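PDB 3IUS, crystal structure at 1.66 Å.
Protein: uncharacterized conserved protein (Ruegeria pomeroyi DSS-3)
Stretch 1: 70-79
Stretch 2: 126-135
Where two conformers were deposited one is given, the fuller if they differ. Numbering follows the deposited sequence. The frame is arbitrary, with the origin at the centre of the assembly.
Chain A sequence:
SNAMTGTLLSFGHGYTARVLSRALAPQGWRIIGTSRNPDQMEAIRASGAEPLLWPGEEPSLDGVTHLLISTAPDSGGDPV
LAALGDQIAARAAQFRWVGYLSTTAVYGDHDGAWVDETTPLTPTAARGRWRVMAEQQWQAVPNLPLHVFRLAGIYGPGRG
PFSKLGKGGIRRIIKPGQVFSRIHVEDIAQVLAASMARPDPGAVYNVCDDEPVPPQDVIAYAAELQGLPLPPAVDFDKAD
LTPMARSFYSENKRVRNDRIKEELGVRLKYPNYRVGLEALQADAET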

# COMPACT_ATOMS: atom_id res chain seq x y z
N SER A 70 2.32 8.28 2.60
CA SER A 70 1.91 7.53 1.42
C SER A 70 2.67 8.01 0.18
O SER A 70 2.44 7.51 -0.93
CB SER A 70 0.40 7.69 1.17
OG SER A 70 -0.38 7.14 2.22
N THR A 71 3.55 8.97 0.36
CA THR A 71 4.22 9.63 -0.77
C THR A 71 5.29 8.74 -1.40
O THR A 71 6.19 8.27 -0.72
CB THR A 71 4.87 10.95 -0.33
OG1 THR A 71 5.87 10.69 0.66
CG2 THR A 71 3.82 11.89 0.25
N ALA A 72 5.18 8.50 -2.71
CA ALA A 72 6.15 7.67 -3.43
C ALA A 72 7.53 8.33 -3.48
O ALA A 72 7.64 9.55 -3.51
CB ALA A 72 5.65 7.37 -4.83
N PRO A 73 8.59 7.51 -3.51
CA PRO A 73 9.95 8.05 -3.58
C PRO A 73 10.35 8.41 -5.00
O PRO A 73 9.68 8.00 -5.95
CB PRO A 73 10.80 6.88 -3.09
CG PRO A 73 10.02 5.69 -3.53
CD PRO A 73 8.60 6.07 -3.21
N ASP A 74 11.43 9.17 -5.14
CA ASP A 74 12.06 9.43 -6.43
C ASP A 74 13.51 9.00 -6.31
O ASP A 74 13.90 8.40 -5.31
CB ASP A 74 11.95 10.91 -6.81
CG ASP A 74 12.50 11.83 -5.73
OD1 ASP A 74 13.36 11.40 -4.94
OD2 ASP A 74 12.06 12.99 -5.67
N SER A 75 14.32 9.32 -7.32
CA SER A 75 15.72 8.91 -7.35
C SER A 75 16.51 9.40 -6.13
O SER A 75 17.59 8.88 -5.85
CB SER A 75 16.41 9.37 -8.64
OG SER A 75 16.42 10.78 -8.76
N GLY A 76 15.98 10.38 -5.42
CA GLY A 76 16.65 10.92 -4.25
C GLY A 76 16.17 10.26 -2.97
O GLY A 76 16.70 10.51 -1.89
N GLY A 77 15.16 9.41 -3.10
CA GLY A 77 14.56 8.76 -1.95
C GLY A 77 13.24 9.39 -1.57
O GLY A 77 12.38 9.62 -2.42
N ASP A 78 13.08 9.67 -0.29
CA ASP A 78 11.79 10.15 0.21
C ASP A 78 11.63 11.67 0.16
O ASP A 78 12.39 12.40 0.79
CB ASP A 78 11.55 9.66 1.64
CG ASP A 78 10.16 9.97 2.13
OD1 ASP A 78 9.30 9.06 2.09
OD2 ASP A 78 9.91 11.12 2.56
N PRO A 79 10.61 12.14 -0.57
CA PRO A 79 10.31 13.56 -0.75
C PRO A 79 9.91 14.27 0.54
O PRO A 79 10.20 15.46 0.68
CB PRO A 79 9.13 13.56 -1.74
CG PRO A 79 9.20 12.22 -2.41
CD PRO A 79 9.71 11.28 -1.37
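Stretch 2 (126-135) ARGRWRVMAE

How does stretch 2 lie on stretch 1? It is helical throughout, whereas stretch 1 is irregular, folded at its middle by a type I turn from Asp74 to Gly77. The helix crosses the loop obliquely; the guanidinium of Arg127 reaches Ala72 and Pro73, while Ala134 lies by Gly77 and Asp78; the nearest pair of CA atoms is that of Gly77 and Ala134, 4.6 Å apart.

What fills the apolar centre? Pro73, buried, points toward the helix, its CG 3.9 Å from Trp130 CB and its CB 4.1 Å from Ala134 CB. The small Ala134 also receives Asp78, CB to CB at 4.0 Å.

How do the larger side chains meet the turn? The Trp130 indole lies flat beneath it: Ser75 CA sits 3.6 Å from the centroid of the five-membered ring, a CH-pi contact over the face. One helical turn on, selenomethionine Met133 places SE 3.4 Å from Ser75 O and CE 3.3 Å from Gly76 O.

Where do polar groups join the stretches? Arg127 NH2 gives a weak hydrogen bond to Pro73 O at 3.0 Å. Arg131 lays its guanidinium face against Pro73, CZ to CD 3.5 Å, and its NH2 donates to water 1 (2.7 Å to the water O), which in turn donates to Ser70 O (3.1 Å from the water O).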

# COMPACT_ATOMS: atom_id res chain seq x y z
N ALA A 126 14.48 0.32 -10.76
CA ALA A 126 14.67 1.62 -10.13
C ALA A 126 13.66 1.91 -9.02
O ALA A 126 14.03 2.37 -7.93
CB ALA A 126 14.64 2.73 -11.18
N ARG A 127 12.38 1.65 -9.29
CA ARG A 127 11.33 1.90 -8.31
C ARG A 127 11.61 1.16 -7.00
O ARG A 127 11.48 1.73 -5.92
CB ARG A 127 9.97 1.49 -8.87
CG ARG A 127 9.48 2.39 -9.98
CD ARG A 127 9.25 3.81 -9.49
NE ARG A 127 7.90 3.99 -8.94
CZ ARG A 127 7.58 4.89 -8.02
NH1 ARG A 127 6.33 4.98 -7.58
NH2 ARG A 127 8.51 5.70 -7.52
N GLY A 128 11.99 -0.11 -7.10
CA GLY A 128 12.32 -0.89 -5.93
C GLY A 128 13.53 -0.35 -5.19
O GLY A 128 13.56 -0.37 -3.95
N ARG A 129 14.54 0.10 -5.93
CA ARG A 129 15.73 0.68 -5.30
C ARG A 129 15.38 1.99 -4.59
O ARG A 129 15.90 2.28 -3.51
CB ARG A 129 16.85 0.92 -6.32
CG ARG A 129 17.49 -0.36 -6.84
CD ARG A 129 18.79 -0.07 -7.59
NE ARG A 129 18.64 0.99 -8.58
CZ ARG A 129 18.28 0.78 -9.84
NH1 ARG A 129 18.03 -0.44 -10.26
NH2 ARG A 129 18.17 1.81 -10.67
N TRP A 130 14.49 2.78 -5.18
CA TRP A 130 14.07 4.03 -4.56
C TRP A 130 13.30 3.76 -3.27
O TRP A 130 13.42 4.51 -2.29
CB TRP A 130 13.23 4.89 -5.51
CG TRP A 130 13.92 5.23 -6.79
CD1 TRP A 130 15.26 5.17 -7.05
CD2 TRP A 130 13.30 5.72 -7.99
NE1 TRP A 130 15.51 5.58 -8.34
CE2 TRP A 130 14.32 5.92 -8.93
CE3 TRP A 130 11.98 6.00 -8.35
CZ2 TRP A 130 14.07 6.38 -10.22
CZ3 TRP A 130 11.72 6.46 -9.64
CH2 TRP A 130 12.77 6.65 -10.55
N ARG A 131 12.50 2.69 -3.26
CA ARG A 131 11.79 2.29 -2.06
C ARG A 131 12.77 1.91 -0.96
O ARG A 131 12.62 2.33 0.18
CB ARG A 131 10.86 1.10 -2.33
CG ARG A 131 9.57 1.47 -3.03
CD ARG A 131 8.64 2.27 -2.12
NE ARG A 131 7.43 2.65 -2.84
CZ ARG A 131 6.46 3.40 -2.32
NH1 ARG A 131 6.55 3.85 -1.08
NH2 ARG A 131 5.39 3.69 -3.05
N VAL A 132 13.78 1.11 -1.31
CA VAL A 132 14.79 0.72 -0.32
C VAL A 132 15.50 1.95 0.25
O VAL A 132 15.72 2.04 1.46
CB VAL A 132 15.82 -0.25 -0.91
CG1 VAL A 132 17.01 -0.40 0.05
CG2 VAL A 132 15.18 -1.60 -1.21
N MSE A 133 15.87 2.87 -0.63
CA MSE A 133 16.46 4.14 -0.24
C MSE A 133 15.58 4.84 0.79
O MSE A 133 16.05 5.27 1.84
CB MSE A 133 16.53 5.08 -1.44
CG MSE A 133 17.77 5.02 -2.31
SE MSE A 133 17.89 6.78 -3.17
CE MSE A 133 18.57 7.78 -1.65
N ALA A 134 14.31 4.98 0.45
CA ALA A 134 13.36 5.68 1.31
C ALA A 134 13.26 5.01 2.67
O ALA A 134 13.32 5.68 3.71
CB ALA A 134 11.99 5.77 0.64
N GLU A 135 13.12 3.69 2.68
CA GLU A 135 13.04 2.96 3.95
C GLU A 135 14.26 3.24 4.81
O GLU A 135 14.14 3.47 6.01
CB GLU A 135 12.96 1.45 3.72
CG GLU A 135 11.63 0.96 3.17
CD GLU A 135 11.41 -0.52 3.46
OE1 GLU A 135 12.04 -1.05 4.40
OE2 GLU A 135 10.61 -1.16 2.76
O HOH W 1 3.53 4.62 -1.26
O HOH W 2 4.77 5.84 0.54